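Local coordinates for protein transcriptional regulator ZitR (Lactococcus lactis subsp. cremoris, PDB 6FI9) that represses transcription of the zit operon in the presence of zinc by binding, as a homodimer, two palindromic operator sites in its promoter, at residues 52-55 against 56-60; 81-84 against 85-89. The protein carries 3 engineered substitutions. All coordinates share one frame; numbering follows the deposited sequence.

Overall arrangement
The N-terminal helices 2-16 and 36-47 come first along the chain, the second bringing zinc ligands; contact 1 then lies within helix 52-59 and the residue after it, at the start of the predicted helix-turn-helix motif, and links successive turns of that helix. After helix 63-75 and strand 79-82, contact 2 bends the chain in the loop that leads to strand 92-95, in the wing of the same winged-helix domain. The two contacts follow in series, neither nesting nor crossing, with centres about 17 Å apart and nearest atoms about 7 Å apart. Trp-93 of strand 92-95 touches both Ile-55 and Ser-81, placing the wing against helix 52-59.

Contact 1. Residues 52-55 against 56-60; sequences NARI and AEQLK
The backbone N of Gln-58 donates to Arg-54 O at 2.8 Å, with an N-H...O angle of 159°. One residue on, Leu-59 N bonds to Ile-55 O at 3.0 Å, whereas the preceding bond, from Glu-57 N to Ala-53 O at 3.3 Å, is weak. On the outer side of this helix the amide of Gln-58 lies over one face of the Arg-54 guanidinium, the two planes only 12° apart and offset. Gln-58 CD is 3.8 Å from Arg-54 NH2. Arg-54 has CG trans to its own N (chi1 -169°) and runs out straight to NE, while Gln-58 folds at chi2 to bring its amide back against that group. Arg-54 NH2 makes a salt bridge with Glu-48, beyond this helix. Glu-57 OE2 comes to 3.9 Å from Arg-54 CG, but its charge does not meet the guanidinium (OE2 to Arg-54 NE 5.0 Å). Ile-55 and Leu-59 leave the helix on another side, running side by side with Ile-55 CG2 3.9 Å from Leu-59 CD1. This apolar pair packs on Ile-41 of helix 36-47, and Leu-59 also touches His-40, a zinc ligand; Ile-55 further meets Val-66 of helix 63-75. Helix 52-59 opens the predicted helix-turn-helix motif; Lys-60, with positive phi, is the first residue to leave the helical conformation. The chemistry is thus two-sided: charge and amide stacking outside, and an aliphatic face inside that packs the predicted DNA-binding motif on helix 36-47, which carries two of the zinc ligands.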
ATOM      1  N   ASN A  52      19.440   0.762  17.779  1.00116.21           N
ATOM      2  CA  ASN A  52      18.024   1.153  17.748  1.00116.49           C
ATOM      3  C   ASN A  52      17.707   2.141  16.615  1.00117.97           C
ATOM      4  O   ASN A  52      16.589   2.143  16.093  1.00116.31           O
ATOM      5  CB  ASN A  52      17.619   1.751  19.100  1.00122.62           C
ATOM      6  CG  ASN A  52      16.171   1.528  19.480  1.00157.58           C
ATOM      7  OD1 ASN A  52      15.232   1.920  18.764  1.00153.71           O
ATOM      8  ND2 ASN A  52      15.959   0.904  20.636  1.00152.89           N
ATOM      9  N   ALA A  53      18.705   2.963  16.236  1.00114.24           N
ATOM     10  CA  ALA A  53      18.618   3.983  15.192  1.00112.58           C
ATOM     11  C   ALA A  53      18.673   3.411  13.778  1.00114.17           C
ATOM     12  O   ALA A  53      17.886   3.835  12.931  1.00112.28           O
ATOM     13  CB  ALA A  53      19.714   5.018  15.388  1.00113.90           C
ATOM     14  N   ARG A  54      19.601   2.465  13.518  1.00110.81           N
ATOM     15  CA  ARG A  54      19.777   1.832  12.207  1.00109.09           C
ATOM     16  C   ARG A  54      18.561   1.000  11.793  1.00112.64           C
ATOM     17  O   ARG A  54      18.247   0.962  10.606  1.00110.98           O
ATOM     18  CB  ARG A  54      21.071   1.003  12.158  1.00110.93           C
ATOM     19  CG  ARG A  54      21.469   0.516  10.765  1.00124.69           C
ATOM     20  CD  ARG A  54      22.490  -0.601  10.838  1.00141.13           C
ATOM     21  NE  ARG A  54      22.783  -1.171   9.522  1.00152.20           N
ATOM     22  CZ  ARG A  54      22.541  -2.432   9.180  1.00165.69           C
ATOM     23  NH1 ARG A  54      22.003  -3.273  10.054  1.00154.33           N
ATOM     24  NH2 ARG A  54      22.844  -2.865   7.964  1.00150.64           N
ATOM     25  N   ILE A  55      17.865   0.361  12.763  1.00110.78           N
ATOM     26  CA  ILE A  55      16.656  -0.448  12.521  1.00110.34           C
ATOM     27  C   ILE A  55      15.567   0.432  11.874  1.00114.14           C
ATOM     28  O   ILE A  55      14.952   0.008  10.898  1.00111.92           O
ATOM     29  CB  ILE A  55      16.173  -1.185  13.813  1.00115.31           C
ATOM     30  CG1 ILE A  55      17.241  -2.192  14.320  1.00116.27           C
ATOM     31  CG2 ILE A  55      14.826  -1.892  13.590  1.00115.90           C
ATOM     32  CD1 ILE A  55      17.174  -2.538  15.824  1.00124.17           C
ATOM     33  N   ALA A  56      15.388   1.673  12.383  1.00112.95           N
ATOM     34  CA  ALA A  56      14.431   2.661  11.867  1.00112.83           C
ATOM     35  C   ALA A  56      14.814   3.126  10.458  1.00115.93           C
ATOM     36  O   ALA A  56      13.933   3.372   9.635  1.00114.48           O
ATOM     37  CB  ALA A  56      14.354   3.858  12.807  1.00115.28           C
ATOM     38  N   GLU A  57      16.129   3.235  10.192  1.00113.11           N
ATOM     39  CA  GLU A  57      16.708   3.652   8.912  1.00111.91           C
ATOM     40  C   GLU A  57      16.518   2.565   7.844  1.00114.80           C
ATOM     41  O   GLU A  57      16.128   2.886   6.719  1.00113.57           O
ATOM     42  CB  GLU A  57      18.202   4.004   9.102  1.00113.66           C
ATOM     43  CG  GLU A  57      18.912   4.559   7.875  1.00122.02           C
ATOM     44  CD  GLU A  57      19.935   3.632   7.244  1.00137.35           C
ATOM     45  OE1 GLU A  57      19.832   3.384   6.022  1.00133.94           O
ATOM     46  OE2 GLU A  57      20.842   3.157   7.966  1.00126.20           O
ATOM     47  N   GLN A  58      16.792   1.291   8.200  1.00111.52           N
ATOM     48  CA  GLN A  58      16.678   0.134   7.310  1.00110.41           C
ATOM     49  C   GLN A  58      15.221  -0.163   6.958  1.00114.80           C
ATOM     50  O   GLN A  58      14.888  -0.245   5.778  1.00113.62           O
ATOM     51  CB  GLN A  58      17.350  -1.113   7.926  1.00112.48           C
ATOM     52  CG  GLN A  58      18.874  -1.052   8.007  1.00130.68           C
ATOM     53  CD  GLN A  58      19.541  -1.383   6.700  1.00156.57           C
ATOM     54  OE1 GLN A  58      19.592  -2.543   6.274  1.00154.12           O
ATOM     55  NE2 GLN A  58      20.080  -0.367   6.038  1.00150.49           N
ATOM     56  N   LEU A  59      14.356  -0.301   7.977  1.00113.17           N
ATOM     57  CA  LEU A  59      12.931  -0.606   7.818  1.00113.27           C
ATOM     58  C   LEU A  59      12.100   0.556   7.270  1.00118.27           C
ATOM     59  O   LEU A  59      10.975   0.328   6.819  1.00117.79           O
ATOM     60  CB  LEU A  59      12.340  -1.090   9.150  1.00114.81           C
ATOM     61  CG  LEU A  59      12.369  -2.588   9.392  1.00119.75           C
ATOM     62  CD1 LEU A  59      13.659  -3.014  10.073  1.00120.59           C
ATOM     63  CD2 LEU A  59      11.187  -3.005  10.231  1.00124.21           C
ATOM     64  N   LYS A  60      12.643   1.795   7.325  1.00116.02           N
ATOM     65  CA  LYS A  60      11.999   3.046   6.882  1.00116.35           C
ATOM     66  C   LYS A  60      10.720   3.349   7.702  1.00122.42           C
ATOM     67  O   LYS A  60       9.786   3.991   7.211  1.00121.62           O
ATOM     68  CB  LYS A  60      11.756   3.075   5.348  1.00117.72           C
ATOM     69  CG  LYS A  60      13.016   2.940   4.485  1.00130.67           C
ATOM     70  CD  LYS A  60      13.713   4.273   4.243  1.00141.14           C
ATOM     71  CE  LYS A  60      14.996   4.089   3.470  1.00151.94           C
ATOM     72  NZ  LYS A  60      15.710   5.377   3.267  1.00162.88           N
TER

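Contact 2. Residues 81-84 against 85-89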
ATOM      1  N   SER A  81      19.936  -7.077  24.550  1.00134.27           N
ATOM      2  CA  SER A  81      20.527  -5.737  24.655  1.00134.50           C
ATOM      3  C   SER A  81      22.045  -5.785  24.869  1.00141.56           C
ATOM      4  O   SER A  81      22.549  -6.674  25.562  1.00143.64           O
ATOM      5  CB  SER A  81      19.886  -4.950  25.796  1.00140.45           C
ATOM      6  OG  SER A  81      18.483  -4.814  25.647  1.00147.76           O
ATOM      7  N   SER A  82      22.763  -4.802  24.293  1.00137.75           N
ATOM      8  CA  SER A  82      24.216  -4.637  24.405  1.00138.40           C
ATOM      9  C   SER A  82      24.582  -3.154  24.413  1.00143.06           C
ATOM     10  O   SER A  82      23.928  -2.359  23.734  1.00141.25           O
ATOM     11  CB  SER A  82      24.935  -5.344  23.263  1.00139.58           C
ATOM     12  OG  SER A  82      24.772  -6.749  23.349  1.00149.48           O
ATOM     13  N   ARG A  83      25.611  -2.777  25.186  1.00141.89           N
ATOM     14  CA  ARG A  83      26.054  -1.385  25.279  1.00141.92           C
ATOM     15  C   ARG A  83      27.559  -1.248  25.101  1.00146.41           C
ATOM     16  O   ARG A  83      28.316  -2.040  25.662  1.00147.72           O
ATOM     17  CB  ARG A  83      25.562  -0.732  26.580  1.00145.55           C
ATOM     18  CG  ARG A  83      24.118  -0.252  26.488  1.00156.32           C
ATOM     19  CD  ARG A  83      23.410  -0.286  27.825  1.00172.13           C
ATOM     20  NE  ARG A  83      21.952  -0.287  27.666  1.00182.82           N
ATOM     21  CZ  ARG A  83      21.198  -1.381  27.584  1.00199.00           C
ATOM     22  NH1 ARG A  83      21.753  -2.586  27.645  1.00188.59           N
ATOM     23  NH2 ARG A  83      19.884  -1.278  27.439  1.00185.90           N
ATOM     24  N   ALA A  84      27.984  -0.254  24.298  1.00141.77           N
ATOM     25  CA  ALA A  84      29.387   0.020  23.976  1.00141.56           C
ATOM     26  C   ALA A  84      30.193   0.573  25.157  1.00149.80           C
ATOM     27  O   ALA A  84      29.609   1.074  26.121  1.00151.57           O
ATOM     28  CB  ALA A  84      29.470   0.972  22.794  1.00139.45           C
ATOM     29  N   THR A  85      31.544   0.495  25.065  1.00147.75           N
ATOM     30  CA  THR A  85      32.471   0.996  26.089  1.00150.92           C
ATOM     31  C   THR A  85      32.396   2.534  26.205  1.00156.18           C
ATOM     32  O   THR A  85      32.671   3.076  27.273  1.00158.22           O
ATOM     33  CB  THR A  85      33.899   0.451  25.885  1.00160.01           C
ATOM     34  OG1 THR A  85      34.687   0.769  27.031  1.00164.01           O
ATOM     35  CG2 THR A  85      34.579   0.981  24.630  1.00155.69           C
ATOM     36  N   ASN A  86      32.018   3.215  25.109  1.00151.57           N
ATOM     37  CA  ASN A  86      31.824   4.661  25.057  1.00152.20           C
ATOM     38  C   ASN A  86      30.335   4.922  24.747  1.00156.06           C
ATOM     39  O   ASN A  86      29.946   5.119  23.587  1.00152.84           O
ATOM     40  CB  ASN A  86      32.775   5.315  24.045  1.00152.86           C
ATOM     41  CG  ASN A  86      32.585   6.801  23.864  1.00184.80           C
ATOM     42  OD1 ASN A  86      33.093   7.616  24.635  1.00183.05           O
ATOM     43  ND2 ASN A  86      31.846   7.183  22.833  1.00176.01           N
ATOM     44  N   ASP A  87      29.506   4.871  25.811  1.00155.58           N
ATOM     45  CA  ASP A  87      28.056   5.054  25.753  1.00155.19           C
ATOM     46  C   ASP A  87      27.636   6.492  25.487  1.00158.61           C
ATOM     47  O   ASP A  87      28.000   7.393  26.238  1.00160.77           O
ATOM     48  CB  ASP A  87      27.387   4.529  27.031  1.00160.42           C
ATOM     49  CG  ASP A  87      26.554   3.286  26.815  1.00172.82           C
ATOM     50  OD1 ASP A  87      25.458   3.400  26.219  1.00171.50           O
ATOM     51  OD2 ASP A  87      26.990   2.200  27.252  1.00182.17           O
ATOM     52  N   GLU A  88      26.868   6.698  24.412  1.00152.11           N
ATOM     53  CA  GLU A  88      26.308   7.991  24.011  1.00151.34           C
ATOM     54  C   GLU A  88      24.823   7.709  23.738  1.00153.54           C
ATOM     55  O   GLU A  88      24.358   7.865  22.603  1.00150.85           O
ATOM     56  CB  GLU A  88      27.031   8.537  22.756  1.00150.13           C
ATOM     57  CG  GLU A  88      28.477   8.947  22.993  1.00163.30           C
ATOM     58  CD  GLU A  88      29.274   9.326  21.758  1.00185.40           C
ATOM     59  OE1 GLU A  88      29.245   8.560  20.767  1.00180.91           O
ATOM     60  OE2 GLU A  88      29.945  10.383  21.791  1.00179.92           O
ATOM     61  N   ARG A  89      24.100   7.220  24.792  1.00151.08           N
ATOM     62  CA  ARG A  89      22.696   6.750  24.808  1.00150.01           C
ATOM     63  C   ARG A  89      22.481   5.631  23.736  1.00148.06           C
ATOM     64  O   ARG A  89      21.361   5.388  23.261  1.00146.38           O
ATOM     65  CB  ARG A  89      21.652   7.905  24.749  1.00150.99           C
ATOM     66  CG  ARG A  89      21.454   8.612  23.408  1.00158.16           C
ATOM     67  CD  ARG A  89      20.285   9.564  23.445  1.00167.33           C
ATOM     68  NE  ARG A  89      20.075  10.198  22.145  1.00171.64           N
ATOM     69  CZ  ARG A  89      19.096  11.056  21.885  1.00183.66           C
ATOM     70  NH1 ARG A  89      18.226  11.387  22.831  1.00173.44           N
ATOM     71  NH2 ARG A  89      18.976  11.589  20.676  1.00165.35           N
TER
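Arg-83, the first residue beyond strand 79-82, meets Asp-87 through the aliphatic base of its side chain: Arg-83 CB lies 3.3 Å from Asp-87 OD2. Higher up, Arg-83 CG is 3.9 Å from Asp-87 OD1, so the carboxylate crosses the first two methylenes at a slant, near both CB and CG. The charged ends do not close on each other. With CG set opposite its carbonyl carbon (chi1 -81°) and the chain extended as far as NE, Arg-83 carries its guanidinium away from the loop, and NE stays 5.3 Å from Asp-87 OD1. The two flat groups are tilted by 23° but lie too far apart to form a salt bridge, although the opposite charges may still attract weakly through solvent. The strand behind Arg-83 is tied to its partner: Ser-82 bonds through its backbone to Leu-92, and its OG makes a weak hydrogen bond with Ser-94 OG. This antiparallel hairpin, 79-82 with 92-95, is the wing of the winged helix-turn-helix domain of MarR regulators, and residues 83-89 belong to its connecting loop. Next comes Ala-84, where the chain begins to bend. Its CA is 5.5 Å from the CA of Asp-87, and the turn runs through Thr-85 and Asn-86 without a hydrogen bond across it. Ala-84 O faces Asp-87 OD2, and as both are acceptors they make no hydrogen bond with each other. The residues that meet here are all exposed, and each touches a neighbouring molecule in the crystal, so lattice packing may share in fixing this part of the wing.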